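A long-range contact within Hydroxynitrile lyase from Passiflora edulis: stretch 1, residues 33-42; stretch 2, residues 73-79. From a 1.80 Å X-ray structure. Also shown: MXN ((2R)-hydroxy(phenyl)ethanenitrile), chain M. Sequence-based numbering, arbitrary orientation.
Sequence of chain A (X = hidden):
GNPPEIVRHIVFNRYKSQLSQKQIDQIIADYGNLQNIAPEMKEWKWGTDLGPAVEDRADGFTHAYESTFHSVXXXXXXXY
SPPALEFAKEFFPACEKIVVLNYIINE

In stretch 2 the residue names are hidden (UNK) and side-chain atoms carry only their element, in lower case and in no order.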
ATOM      1  N   ASN A  33      -2.038 -14.171  11.687  1.00 22.09           N
ATOM      2  CA  ASN A  33      -1.406 -15.145  12.586  0.66 23.31           C
ATOM      3  C   ASN A  33       0.053 -15.513  12.227  1.00 25.00           C
ATOM      4  O   ASN A  33       0.815 -15.992  13.090  1.00 23.42           O
ATOM      5  CB  ASN A  33      -2.268 -16.400  12.657  0.66 23.45           C
ATOM      6  CG  ASN A  33      -1.825 -17.347  13.757  0.66 25.10           C
ATOM      7  OD1 ASN A  33      -1.649 -16.938  14.899  0.66 26.99           O
ATOM      8  ND2 ASN A  33      -1.603 -18.601  13.405  0.66 24.63           N
ATOM      9  N   LEU A  34       0.469 -15.271  10.975  1.00 26.38           N
ATOM     10  CA  LEU A  34       1.872 -15.448  10.612  1.00 26.32           C
ATOM     11  C   LEU A  34       2.832 -14.645  11.473  1.00 26.71           C
ATOM     12  O   LEU A  34       3.953 -15.089  11.662  1.00 27.25           O
ATOM     13  CB  LEU A  34       2.145 -15.133   9.133  1.00 27.02           C
ATOM     14  CG  LEU A  34       1.652 -16.143   8.104  1.00 25.38           C
ATOM     15  CD1 LEU A  34       1.885 -15.609   6.685  1.00 24.67           C
ATOM     16  CD2 LEU A  34       2.324 -17.489   8.258  1.00 26.15           C
ATOM     17  N   GLN A  35       2.422 -13.490  12.002  1.00 27.68           N
ATOM     18  CA  GLN A  35       3.315 -12.719  12.871  1.00 29.28           C
ATOM     19  C   GLN A  35       3.561 -13.346  14.273  1.00 32.39           C
ATOM     20  O   GLN A  35       4.551 -13.010  14.934  1.00 31.94           O
ATOM     21  CB  GLN A  35       2.879 -11.252  12.945  1.00 32.02           C
ATOM     22  CG  GLN A  35       1.731 -10.930  13.864  1.00 33.97           C
ATOM     23  CD  GLN A  35       1.103  -9.594  13.521  1.00 35.09           C
ATOM     24  OE1 GLN A  35       1.806  -8.572  13.329  1.00 34.73           O
ATOM     25  NE2 GLN A  35      -0.229  -9.587  13.433  1.00 33.53           N
ATOM     26  N   ASN A  36       2.695 -14.257  14.708  1.00 31.95           N
ATOM     27  CA  ASN A  36       2.911 -14.985  15.965  1.00 35.13           C
ATOM     28  C   ASN A  36       3.860 -16.156  15.798  1.00 40.64           C
ATOM     29  O   ASN A  36       4.478 -16.590  16.768  1.00 44.98           O
ATOM     30  CB  ASN A  36       1.583 -15.462  16.531  1.00 34.64           C
ATOM     31  CG  ASN A  36       0.653 -14.315  16.806  1.00 34.83           C
ATOM     32  OD1 ASN A  36       0.958 -13.446  17.617  1.00 36.36           O
ATOM     33  ND2 ASN A  36      -0.458 -14.271  16.102  1.00 38.27           N
ATOM     34  N   ILE A  37       3.960 -16.680  14.580  1.00 43.33           N
ATOM     35  CA  ILE A  37       4.981 -17.663  14.249  1.00 48.56           C
ATOM     36  C   ILE A  37       6.258 -16.907  13.892  1.00 51.64           C
ATOM     37  O   ILE A  37       7.305 -17.123  14.503  1.00 58.32           O
ATOM     38  CB  ILE A  37       4.591 -18.545  13.045  1.00 49.23           C
ATOM     39  CG1 ILE A  37       3.207 -19.187  13.242  1.00 49.18           C
ATOM     40  CG2 ILE A  37       5.664 -19.606  12.808  1.00 49.66           C
ATOM     41  CD1 ILE A  37       2.549 -19.605  11.943  1.00 46.99           C
ATOM     42  N   ALA A  38       6.148 -16.022  12.897  1.00 51.72           N
ATOM     43  CA  ALA A  38       7.276 -15.250  12.364  1.00 48.42           C
ATOM     44  C   ALA A  38       7.685 -14.117  13.289  1.00 46.26           C
ATOM     45  O   ALA A  38       6.966 -13.122  13.395  1.00 48.14           O
ATOM     46  CB  ALA A  38       6.919 -14.666  10.995  1.00 47.09           C
ATOM     47  N   PRO A  39       8.859 -14.227  13.938  1.00 47.51           N
ATOM     48  CA  PRO A  39       9.395 -12.945  14.405  1.00 45.08           C
ATOM     49  C   PRO A  39       9.580 -11.911  13.261  1.00 40.50           C
ATOM     50  O   PRO A  39       9.480 -10.719  13.518  1.00 39.05           O
ATOM     51  CB  PRO A  39      10.749 -13.326  15.040  1.00 47.58           C
ATOM     52  CG  PRO A  39      11.057 -14.699  14.540  1.00 48.37           C
ATOM     53  CD  PRO A  39       9.726 -15.355  14.319  1.00 47.76           C
ATOM     54  N   GLU A  40       9.810 -12.361  12.024  1.00 35.62           N
ATOM     55  CA  GLU A  40      10.206 -11.440  10.945  1.00 32.54           C
ATOM     56  C   GLU A  40       9.112 -10.432  10.547  1.00 29.50           C
ATOM     57  O   GLU A  40       9.409  -9.255  10.332  1.00 26.57           O
ATOM     58  CB  GLU A  40      10.671 -12.201   9.704  1.00 33.49           C
ATOM     59  CG  GLU A  40      11.948 -13.025   9.885  1.00 34.02           C
ATOM     60  CD  GLU A  40      11.694 -14.498  10.178  1.00 36.74           C
ATOM     61  OE1 GLU A  40      10.557 -14.858  10.569  1.00 38.37           O
ATOM     62  OE2 GLU A  40      12.641 -15.303  10.025  1.00 36.87           O
ATOM     63  N   MET A  41       7.865 -10.894  10.437  1.00 27.41           N
ATOM     64  CA  MET A  41       6.766 -10.014  10.012  1.00 26.71           C
ATOM     65  C   MET A  41       6.267  -9.176  11.177  1.00 26.51           C
ATOM     66  O   MET A  41       5.729  -9.726  12.140  1.00 28.89           O
ATOM     67  CB  MET A  41       5.603 -10.803   9.401  1.00 27.94           C
ATOM     68  CG  MET A  41       4.525  -9.881   8.835  1.00 29.19           C
ATOM     69  SD  MET A  41       3.292 -10.655   7.766  1.00 33.90           S
ATOM     70  CE  MET A  41       2.170 -11.262   9.013  1.00 32.87           C
ATOM     71  N   LYS A  42       6.425  -7.857  11.092  1.00 24.22           N
ATOM     72  CA  LYS A  42       5.968  -6.951  12.143  1.00 25.73           C
ATOM     73  C   LYS A  42       4.935  -5.941  11.674  1.00 23.74           C
ATOM     74  O   LYS A  42       4.798  -5.667  10.471  1.00 21.38           O
ATOM     75  CB  LYS A  42       7.134  -6.146  12.718  1.00 28.93           C
ATOM     76  CG  LYS A  42       8.304  -6.955  13.224  1.00 32.21           C
ATOM     77  CD  LYS A  42       7.960  -7.868  14.385  1.00 35.78           C
ATOM     78  CE  LYS A  42       9.207  -8.212  15.206  1.00 37.49           C
ATOM     79  NZ  LYS A  42      10.450  -8.424  14.400  1.00 38.45           N
ATOM     80  N   UNK A  73      16.847  -9.524   3.899  1.00 24.33           N
ATOM     81  CA  UNK A  73      17.227 -10.872   4.366  1.00 24.62           C
ATOM     82  C   UNK A  73      16.127 -11.511   5.204  1.00 22.76           C
ATOM     83  O   UNK A  73      15.763 -12.671   4.994  1.00 22.61           O
ATOM     84  c   UNK A  73      18.522 -10.819   5.173  1.00 26.12           C
ATOM     85  N   UNK A  74      15.601 -10.744   6.148  1.00 22.46           N
ATOM     86  CA  UNK A  74      14.543 -11.227   7.023  1.00 24.09           C
ATOM     87  C   UNK A  74      13.252 -11.486   6.244  1.00 22.33           C
ATOM     88  O   UNK A  74      12.604 -12.500   6.470  1.00 21.35           O
ATOM     89  o   UNK A  74      15.812 -11.319   9.645  1.00 31.65           O
ATOM     90  c   UNK A  74      15.413 -10.237   9.192  1.00 28.83           C
ATOM     91  c   UNK A  74      14.282 -10.254   8.171  1.00 25.74           C
ATOM     92  o   UNK A  74      15.905  -9.139   9.532  1.00 31.86           O
ATOM     93  N   UNK A  75      12.917 -10.605   5.301  1.00 20.44           N
ATOM     94  CA  UNK A  75      11.756 -10.844   4.443  1.00 21.00           C
ATOM     95  C   UNK A  75      11.857 -12.168   3.683  1.00 19.87           C
ATOM     96  O   UNK A  75      10.912 -12.962   3.661  1.00 20.43           O
ATOM     97  c   UNK A  75       8.015 -10.245   2.131  1.00 20.41           C
ATOM     98  c   UNK A  75      10.622 -10.374   1.211  1.00 21.54           C
ATOM     99  c   UNK A  75       9.565 -10.681   0.360  1.00 21.48           C
ATOM    100  c   UNK A  75       9.085  -9.957   2.972  1.00 20.40           C
ATOM    101  c   UNK A  75      10.386  -9.979   2.509  1.00 20.26           C
ATOM    102  c   UNK A  75      11.520  -9.695   3.446  1.00 21.07           C
ATOM    103  c   UNK A  75       8.263 -10.628   0.829  1.00 21.61           C
ATOM    104  N   UNK A  76      13.001 -12.396   3.059  1.00 19.56           N
ATOM    105  CA  UNK A  76      13.207 -13.585   2.257  1.00 21.46           C
ATOM    106  C   UNK A  76      13.257 -14.867   3.101  1.00 23.04           C
ATOM    107  O   UNK A  76      12.720 -15.898   2.695  1.00 24.26           O
ATOM    108  c   UNK A  76      14.451 -13.418   1.390  1.00 22.76           C
ATOM    109  c   UNK A  76      13.303 -12.846  -0.777  1.00 23.72           C
ATOM    110  c   UNK A  76      14.307 -12.379   0.274  1.00 22.28           C
ATOM    111  c   UNK A  76      15.644 -12.076  -0.381  1.00 22.76           C
ATOM    112  N   UNK A  77      13.849 -14.793   4.288  1.00 24.31           N
ATOM    113  CA  UNK A  77      13.756 -15.928   5.240  1.00 25.67           C
ATOM    114  C   UNK A  77      12.292 -16.224   5.603  1.00 24.54           C
ATOM    115  O   UNK A  77      11.867 -17.375   5.581  1.00 24.88           O
ATOM    116  c   UNK A  77      16.077 -15.729   6.254  1.00 29.40           C
ATOM    117  o   UNK A  77      16.538 -16.491   5.402  1.00 32.87           O
ATOM    118  c   UNK A  77      14.577 -15.655   6.504  1.00 27.05           C
ATOM    119  n   UNK A  77      16.843 -14.938   7.000  1.00 32.01           N
ATOM    120  N   UNK A  78      11.532 -15.171   5.907  1.00 23.90           N
ATOM    121  CA  UNK A  78      10.091 -15.285   6.155  1.00 23.90           C
ATOM    122  C   UNK A  78       9.328 -15.908   4.977  1.00 24.23           C
ATOM    123  O   UNK A  78       8.609 -16.906   5.143  1.00 22.38           O
ATOM    124  c   UNK A  78       8.005 -13.864   6.436  1.00 24.56           C
ATOM    125  c   UNK A  78       7.333 -13.350   5.320  1.00 24.84           C
ATOM    126  c   UNK A  78       5.209 -13.762   6.382  1.00 25.03           C
ATOM    127  c   UNK A  78       7.259 -14.320   7.520  1.00 25.32           C
ATOM    128  c   UNK A  78       9.506 -13.913   6.471  1.00 24.15           C
ATOM    129  c   UNK A  78       5.869 -14.266   7.500  1.00 26.41           C
ATOM    130  c   UNK A  78       5.942 -13.300   5.290  1.00 25.61           C
ATOM    131  N   UNK A  79       9.502 -15.326   3.794  1.00 23.76           N
ATOM    132  CA  UNK A  79       8.660 -15.658   2.634  1.00 25.47           C
ATOM    133  C   UNK A  79       8.815 -17.107   2.164  1.00 25.25           C
ATOM    134  O   UNK A  79       7.860 -17.694   1.644  1.00 23.69           O
ATOM    135  c   UNK A  79       6.596 -14.106   0.771  1.00 30.72           C
ATOM    136  c   UNK A  79       8.930 -14.671   1.484  1.00 27.48           C
ATOM    137  c   UNK A  79       8.059 -15.118  -0.828  1.00 31.92           C
ATOM    138  c   UNK A  79       7.050 -15.076  -1.784  1.00 33.46           C
ATOM    139  c   UNK A  79       7.843 -14.631   0.455  1.00 29.19           C
ATOM    140  c   UNK A  79       5.582 -14.067  -0.177  1.00 32.83           C
ATOM    141  c   UNK A  79       5.814 -14.548  -1.458  1.00 31.86           C
TER
HETATM  142  C1  MXN M 201       2.176 -13.291   1.681  1.00 27.71           C
HETATM  143  C2  MXN M 201       1.775 -14.299   0.809  1.00 27.64           C
HETATM  144  C3  MXN M 201       2.160 -15.623   1.026  1.00 27.84           C
HETATM  145  C4  MXN M 201       2.939 -15.934   2.136  1.00 26.04           C
HETATM  146  C5  MXN M 201       3.354 -14.934   3.004  1.00 26.86           C
HETATM  147  C6  MXN M 201       2.976 -13.614   2.787  1.00 28.24           C
HETATM  148  C7  MXN M 201       1.772 -11.894   1.375  1.00 29.36           C
HETATM  149  C8  MXN M 201       2.384 -11.578   0.064  1.00 29.91           C
HETATM  150  N9  MXN M 201       2.875 -11.340  -0.969  1.00 30.58           N
HETATM  151  O10 MXN M 201       2.265 -10.984   2.377  1.00 30.85           O
HETATM  152  O   HOH W   1      15.111 -13.907   9.545  1.00 38.35           O

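Position 73 carries one side-chain atom, a carbon, and this CB comes no nearer to stretch 1 than 8.4 Å, to Glu40 CG. A lone CB identifies alanine, so this is Ala73; its backbone O accepts a hydrogen bond from the N of position 77 (2.9 Å), a helical i to i+4 link.

Position 74 has two carbons, the second bearing two oxygens. Its CA-to-CB bond points toward stretch 1, and CB lies 4.0 Å from Glu40 CG. A carboxylate one methylene from the backbone is Asp74. Asp74 O is 3.5 Å from the same Glu40 CG. These are packing distances; the CA atoms of Glu40 and Asp74, 5.9 Å apart, are the nearest pair of CA atoms across the stretches.

Position 75 shows one carbon followed by a six-carbon ring with no heteroatom. Its CA-to-CB bond points away from stretch 1; the nearest side-chain approach is CB to Glu40 CB, 6.8 Å, with the ring farther off. The pattern defines Phe75.

At position 76 four carbons fork at the second, and none touches stretch 1: CB is 8.9 Å from Glu40 CG, the nearest approach. The pattern is that of leucine, Leu76.

Position 77 repeats the two-carbon chain, but the second carbon holds one oxygen and one nitrogen. Its CA-to-CB bond points sideways, and CB comes within 4.0 Å of Glu40 OE2. This amide is Asn77, and its ND2 donates to water 1 at 3.2 Å.

Position 78 again has one carbon and a ring of six carbons, with the CA-to-CB bond pointing toward stretch 1 and the ring packed among Leu34, Ala38 and Met41. It is Phe78, with chi1 in t (167°). Ala38 CB lies at the ring edge, 3.5 Å from CD1, and Met41 CB lies over one face. Leu34 CD1 approaches CZ obliquely at 3.8 Å. Met41 SD is 3.9 Å from CZ and 4.8 Å from the ring centroid, 45° off the normal, an oblique sulfur-aromatic contact. CE2 also reaches C5 of the bound MXN at 3.8 Å.

Position 79 has the same seven-carbon, single-ring pattern but does not touch stretch 1. It is Phe79; its CD1 stays 7.7 Å from Leu34 CD1, while its CE1 is 3.9 Å from MXN N9.

The contact buries 296 Å² without a direct hydrogen bond between the stretches. Phe78, with 115 Å² covered, packs against Leu34, Ala38 and Met41, and its CB meets Glu40 CB at 3.8 Å. Glu40 continues the contact to Asp74 and Asn77. Water 1 joins this polar end: it donates to Glu40 OE2 (2.9 Å) and Asp74 OD1 (2.7 Å), bridging two carboxylates that have no direct bond to each other.

Stretch 2 73-79: ADFLNFF
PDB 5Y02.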